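Local atomic coordinates of putative endonuclease/exonuclease/phosphatase family protein (Bacteroides vulgatus ATCC 8482, PDB entry 3G6S), a protein that probably acts as a nuclease of the endonuclease/exonuclease/phosphatase family, cleaving phosphodiester bonds in nucleic acids, although its natural substrate is not established. Residues 111-116 / 138-143; 170-175 / 222-227. All blocks are in the same frame, centred on the assembly; numbering follows the deposited sequence.

Contact 1: residues 111-116 / 138-143; sequences DAVCVR and HFDHVG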
loop_
_atom_site.group_PDB
_atom_site.type_symbol
_atom_site.label_atom_id
_atom_site.label_comp_id
_atom_site.label_asym_id
_atom_site.label_seq_id
_atom_site.Cartn_x
_atom_site.Cartn_y
_atom_site.Cartn_z
ATOM N N ASP A 111 -18.928 -10.451 -1.425
ATOM C CA ASP A 111 -18.289 -11.725 -1.095
ATOM C C ASP A 111 -17.351 -11.643 0.102
ATOM O O ASP A 111 -16.936 -12.668 0.640
ATOM C CB ASP A 111 -17.478 -12.223 -2.292
ATOM C CG ASP A 111 -18.331 -12.533 -3.488
ATOM O OD1 ASP A 111 -19.321 -11.808 -3.718
ATOM O OD2 ASP A 111 -18.004 -13.494 -4.217
ATOM N N ALA A 112 -17.004 -10.424 0.498
ATOM C CA ALA A 112 -16.084 -10.189 1.609
ATOM C C ALA A 112 -16.178 -11.183 2.766
ATOM O O ALA A 112 -17.251 -11.702 3.081
ATOM C CB ALA A 112 -16.258 -8.769 2.133
ATOM N N VAL A 113 -15.033 -11.442 3.389
ATOM C CA VAL A 113 -14.948 -12.347 4.526
ATOM C C VAL A 113 -14.472 -11.560 5.745
ATOM O O VAL A 113 -14.710 -11.955 6.887
ATOM C CB VAL A 113 -13.967 -13.510 4.241
ATOM C CG1 VAL A 113 -13.632 -14.240 5.525
ATOM C CG2 VAL A 113 -14.591 -14.477 3.252
ATOM N N CYS A 114 -13.802 -10.440 5.478
ATOM C CA CYS A 114 -13.278 -9.549 6.514
ATOM C C CYS A 114 -13.501 -8.113 6.064
ATOM O O CYS A 114 -13.395 -7.810 4.875
ATOM C CB CYS A 114 -11.772 -9.755 6.707
ATOM S SG CYS A 114 -11.265 -11.404 7.236
ATOM N N VAL A 115 -13.801 -7.226 7.006
ATOM C CA VAL A 115 -14.012 -5.824 6.666
ATOM C C VAL A 115 -12.733 -5.270 6.016
ATOM O O VAL A 115 -11.620 -5.551 6.467
ATOM C CB VAL A 115 -14.376 -4.993 7.928
ATOM C CG1 VAL A 115 -13.306 -5.156 9.004
ATOM C CG2 VAL A 115 -14.528 -3.524 7.556
ATOM N N ARG A 116 -12.893 -4.493 4.951
ATOM C CA ARG A 116 -11.745 -3.931 4.249
ATOM C C ARG A 116 -11.854 -2.413 4.081
ATOM O O ARG A 116 -12.956 -1.858 4.078
ATOM C CB ARG A 116 -11.599 -4.606 2.882
ATOM C CG ARG A 116 -11.365 -6.114 2.960
ATOM C CD ARG A 116 -10.028 -6.448 3.610
ATOM N NE ARG A 116 -9.958 -7.847 4.021
ATOM C CZ ARG A 116 -8.861 -8.455 4.464
ATOM N NH1 ARG A 116 -7.716 -7.789 4.556
ATOM N NH2 ARG A 116 -8.908 -9.736 4.818
ATOM N N HIS A 138 -6.194 -2.618 1.201
ATOM C CA HIS A 138 -5.970 -4.050 1.480
ATOM C C HIS A 138 -7.234 -4.810 1.071
ATOM O O HIS A 138 -8.263 -4.688 1.725
ATOM C CB HIS A 138 -5.718 -4.290 2.973
ATOM C CG HIS A 138 -5.159 -5.644 3.279
ATOM N ND1 HIS A 138 -5.051 -6.633 2.325
ATOM C CD2 HIS A 138 -4.637 -6.159 4.417
ATOM C CE1 HIS A 138 -4.481 -7.701 2.863
ATOM N NE2 HIS A 138 -4.220 -7.439 4.129
ATOM N N PHE A 139 -7.152 -5.586 -0.010
ATOM C CA PHE A 139 -8.294 -6.351 -0.531
ATOM C C PHE A 139 -8.600 -7.666 0.195
ATOM O O PHE A 139 -7.772 -8.185 0.946
ATOM C CB PHE A 139 -8.072 -6.647 -2.018
ATOM C CG PHE A 139 -8.481 -5.525 -2.935
ATOM C CD1 PHE A 139 -8.401 -4.199 -2.528
ATOM C CD2 PHE A 139 -8.917 -5.795 -4.226
ATOM C CE1 PHE A 139 -8.754 -3.166 -3.395
ATOM C CE2 PHE A 139 -9.269 -4.764 -5.094
ATOM C CZ PHE A 139 -9.186 -3.452 -4.678
ATOM N N ASP A 140 -9.805 -8.190 -0.040
ATOM C CA ASP A 140 -10.256 -9.452 0.549
ATOM C C ASP A 140 -9.679 -10.621 -0.257
ATOM O O ASP A 140 -9.683 -10.595 -1.487
ATOM C CB ASP A 140 -11.786 -9.532 0.525
ATOM C CG ASP A 140 -12.324 -10.800 1.189
ATOM O OD1 ASP A 140 -13.529 -11.081 1.047
ATOM O OD2 ASP A 140 -11.550 -11.515 1.861
ATOM N N HIS A 141 -9.192 -11.647 0.435
ATOM C CA HIS A 141 -8.615 -12.807 -0.236
ATOM C C HIS A 141 -9.673 -13.805 -0.703
ATOM O O HIS A 141 -9.452 -14.558 -1.657
ATOM C CB HIS A 141 -7.628 -13.509 0.687
ATOM C CG HIS A 141 -8.210 -13.871 2.011
ATOM N ND1 HIS A 141 -8.310 -15.177 2.448
ATOM C CD2 HIS A 141 -8.735 -13.105 2.991
ATOM C CE1 HIS A 141 -8.875 -15.192 3.640
ATOM N NE2 HIS A 141 -9.143 -13.947 3.995
ATOM N N VAL A 142 -10.826 -13.804 -0.041
ATOM C CA VAL A 142 -11.904 -14.719 -0.410
ATOM C C VAL A 142 -12.966 -14.110 -1.338
ATOM O O VAL A 142 -13.366 -14.733 -2.321
ATOM C CB VAL A 142 -12.609 -15.276 0.846
ATOM C CG1 VAL A 142 -13.757 -16.179 0.431
ATOM C CG2 VAL A 142 -11.613 -16.053 1.703
ATOM N N GLY A 143 -13.410 -12.896 -1.026
ATOM C CA GLY A 143 -14.433 -12.246 -1.825
ATOM C C GLY A 143 -14.075 -11.845 -3.243
ATOM O O GLY A 143 -13.358 -10.865 -3.464
HETATM O O HOH W 1 -16.140 -15.713 -3.575
#
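Arg116 lies along residues 138-140, and its tip reaches between two histidines. Its CG is anti to the carbonyl carbon (chi1 -61°) and the chain bends at chi2, which lays the methylenes against the backbone. CB is 3.5 Å from His138 O, and CG stays beside the same oxygen. CD is closer to it, at 3.1 Å from His138 O. NE lies 3.8 Å from Asp140 CA. Phe139 O sits over one face of the guanidinium, offset toward its rim. NH1 stands above the centre of the His138 ring, 3.5 Å from His138 NE2, with the two planes 69° apart. NH2 meets the edge of the His141 ring at CD2, 3.8 Å away. An alanine here would probably take away the group over the His138 ring and leave the Asp140 carboxylate without this nearby positive charge. Further along, Val113 CG2 packs on Val142. Asp140 OD2 accepts from Val142 N at 3.1 Å, forming an Asx turn just before helix 144-161. A water links Asp111 OD2 to Val142 O. Asp140 OD2 is 4.3 Å from Arg116 NH2 and well out of the guanidinium plane, so no N-H points at it and there is no salt bridge. The guanidinium therefore acts here through contact and charge. Its positive charge would probably help to stabilise the ionised form of Asp140, while Arg69 brings a like charge close to NH1.

Contact 2: residues 170-175 / 222-227; sequences TGDFNV and KIDFIF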
loop_
_atom_site.group_PDB
_atom_site.type_symbol
_atom_site.label_atom_id
_atom_site.label_comp_id
_atom_site.label_asym_id
_atom_site.label_seq_id
_atom_site.Cartn_x
_atom_site.Cartn_y
_atom_site.Cartn_z
ATOM N N THR A 170 -1.569 1.871 -3.955
ATOM C CA THR A 170 -0.733 0.800 -3.451
ATOM C C THR A 170 -1.570 -0.085 -2.552
ATOM O O THR A 170 -2.660 0.300 -2.113
ATOM C CB THR A 170 0.454 1.339 -2.609
ATOM O OG1 THR A 170 -0.041 2.131 -1.519
ATOM C CG2 THR A 170 1.384 2.161 -3.463
ATOM N N GLY A 171 -1.046 -1.274 -2.274
ATOM C CA GLY A 171 -1.746 -2.177 -1.389
ATOM C C GLY A 171 -1.542 -3.643 -1.663
ATOM O O GLY A 171 -0.833 -4.036 -2.591
ATOM N N ASP A 172 -2.170 -4.451 -0.820
ATOM C CA ASP A 172 -2.123 -5.889 -0.939
ATOM C C ASP A 172 -3.466 -6.263 -1.536
ATOM O O ASP A 172 -4.515 -5.999 -0.948
ATOM C CB ASP A 172 -1.989 -6.535 0.433
ATOM C CG ASP A 172 -1.716 -8.014 0.347
ATOM O OD1 ASP A 172 -2.355 -8.695 -0.491
ATOM O OD2 ASP A 172 -0.863 -8.495 1.122
ATOM N N PHE A 173 -3.437 -6.884 -2.700
ATOM C CA PHE A 173 -4.672 -7.263 -3.341
ATOM C C PHE A 173 -5.044 -8.736 -3.198
ATOM O O PHE A 173 -6.119 -9.152 -3.636
ATOM C CB PHE A 173 -4.607 -6.861 -4.810
ATOM C CG PHE A 173 -4.366 -5.398 -5.012
ATOM C CD1 PHE A 173 -3.100 -4.851 -4.787
ATOM C CD2 PHE A 173 -5.421 -4.551 -5.366
ATOM C CE1 PHE A 173 -2.883 -3.478 -4.905
ATOM C CE2 PHE A 173 -5.221 -3.174 -5.489
ATOM C CZ PHE A 173 -3.944 -2.631 -5.254
ATOM N N ASN A 174 -4.160 -9.519 -2.590
ATOM C CA ASN A 174 -4.411 -10.939 -2.394
ATOM C C ASN A 174 -4.697 -11.701 -3.674
ATOM O O ASN A 174 -5.467 -12.657 -3.674
ATOM C CB ASN A 174 -5.573 -11.163 -1.427
ATOM C CG ASN A 174 -5.176 -10.974 0.008
ATOM O OD1 ASN A 174 -4.180 -11.540 0.474
ATOM N ND2 ASN A 174 -5.962 -10.192 0.734
ATOM N N VAL A 175 -4.109 -11.262 -4.778
ATOM C CA VAL A 175 -4.293 -11.952 -6.053
ATOM C C VAL A 175 -3.099 -11.663 -6.940
ATOM O O VAL A 175 -2.292 -10.778 -6.650
ATOM C CB VAL A 175 -5.594 -11.510 -6.780
ATOM C CG1 VAL A 175 -6.804 -12.113 -6.086
ATOM C CG2 VAL A 175 -5.701 -9.991 -6.803
ATOM N N LYS A 222 3.277 -12.885 -6.578
ATOM C CA LYS A 222 3.271 -11.443 -6.379
ATOM C C LYS A 222 1.817 -11.038 -6.170
ATOM O O LYS A 222 1.008 -11.158 -7.082
ATOM C CB LYS A 222 3.841 -10.738 -7.614
ATOM C CG LYS A 222 3.722 -9.227 -7.572
ATOM C CD LYS A 222 4.596 -8.590 -8.637
ATOM C CE LYS A 222 4.820 -7.100 -8.366
ATOM N NZ LYS A 222 3.558 -6.310 -8.443
ATOM N N ILE A 223 1.484 -10.579 -4.970
ATOM C CA ILE A 223 0.117 -10.174 -4.676
ATOM C C ILE A 223 0.042 -8.730 -4.239
ATOM O O ILE A 223 -1.032 -8.237 -3.895
ATOM C CB ILE A 223 -0.512 -11.043 -3.581
ATOM C CG1 ILE A 223 0.291 -10.921 -2.288
ATOM C CG2 ILE A 223 -0.552 -12.493 -4.049
ATOM C CD1 ILE A 223 -0.228 -11.785 -1.164
ATOM N N ASP A 224 1.184 -8.052 -4.243
ATOM C CA ASP A 224 1.228 -6.648 -3.850
ATOM C C ASP A 224 1.543 -5.816 -5.079
ATOM O O ASP A 224 2.427 -6.163 -5.847
ATOM C CB ASP A 224 2.274 -6.449 -2.747
ATOM C CG ASP A 224 1.912 -7.211 -1.462
ATOM O OD1 ASP A 224 2.456 -8.315 -1.235
ATOM O OD2 ASP A 224 1.060 -6.713 -0.689
ATOM N N PHE A 225 0.823 -4.720 -5.278
ATOM C CA PHE A 225 1.058 -3.903 -6.465
ATOM C C PHE A 225 1.073 -2.402 -6.240
ATOM O O PHE A 225 0.561 -1.886 -5.242
ATOM C CB PHE A 225 -0.012 -4.184 -7.531
ATOM C CG PHE A 225 -0.153 -5.629 -7.895
ATOM C CD1 PHE A 225 0.439 -6.131 -9.055
ATOM C CD2 PHE A 225 -0.893 -6.490 -7.081
ATOM C CE1 PHE A 225 0.297 -7.476 -9.405
ATOM C CE2 PHE A 225 -1.046 -7.835 -7.413
ATOM C CZ PHE A 225 -0.452 -8.335 -8.578
ATOM N N ILE A 226 1.671 -1.715 -7.205
ATOM C CA ILE A 226 1.720 -0.270 -7.225
ATOM C C ILE A 226 1.119 0.143 -8.572
ATOM O O ILE A 226 1.667 -0.172 -9.635
ATOM C CB ILE A 226 3.160 0.272 -7.129
ATOM C CG1 ILE A 226 3.761 -0.104 -5.777
ATOM C CG2 ILE A 226 3.156 1.798 -7.294
ATOM C CD1 ILE A 226 5.182 0.420 -5.549
ATOM N N PHE A 227 -0.020 0.824 -8.534
ATOM C CA PHE A 227 -0.667 1.259 -9.769
ATOM C C PHE A 227 -0.567 2.768 -9.903
ATOM O O PHE A 227 -0.708 3.495 -8.920
ATOM C CB PHE A 227 -2.138 0.837 -9.770
ATOM C CG PHE A 227 -2.338 -0.647 -9.852
ATOM C CD1 PHE A 227 -2.089 -1.329 -11.042
ATOM C CD2 PHE A 227 -2.762 -1.366 -8.733
ATOM C CE1 PHE A 227 -2.254 -2.702 -11.118
ATOM C CE2 PHE A 227 -2.933 -2.738 -8.794
ATOM C CZ PHE A 227 -2.678 -3.414 -9.994
#
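Asp172 and Asp224 form an antiparallel non-hydrogen-bonded pair between strands 170-172 and 224-227, whose axes are 5.1 Å apart with 161° between directions. Phe225 N donates to Gly171 O at 3.2 Å, and the return bond is weak. Past the strand end, Phe173 N donates to Ile223 O at 3.0 Å. Asp172 OD1 accepts from Asn174 N, an Asx turn that shapes the loop. The Phe173 ring has its CG anti to the carbonyl carbon (chi1 -58°) and reaches across to two aromatics. Phe227 turns its edge to one face of Phe173, an offset edge-to-face pair with planes at 88°. Phe225 CD2 is 3.6 Å from Phe173 CD1, and the two rings meet obliquely. Val175 O lies in plane at the edge of the Phe225 ring, 3.3 Å from CE2. Away from this cluster, Asp172 OD2 and Asp224 OD2 stand 3.2 Å apart with no bond between them. Asn10 donates to Asp172 OD2, and Thr208 OG1 is hydrogen-bonded to Asp224 OD1. The Gly-Asp-Phe-Asn sequence is a family signature that lines the active site in relatives. The contact thus joins an aromatic core to a buried acidic pair, consistent with a role near that site.

How the contacts relate
Contact 1 comes first along the chain, and the two centres lie about 14 Å apart. Contact 2 pairs two strands of the mixed sheet; contact 1 lies in the loops before strand 117-125 and after strand 131-138 of it. Helix 144-161 joins parallel strands 131-138 and 167-172 as a beta-alpha-beta crossover, and strand 224-228 pairs with the far side of 167-172. The contacts meet where the strands end. Phe139 N probably donates to Asp172 O at 2.8 Å, and the rings of Phe139 and Phe173 touch. Contact 1 sits farther out, about 16 Å from the chain centre against about 7 Å. Together they hold adjacent loops at one end of the sheet, where relatives place their active site.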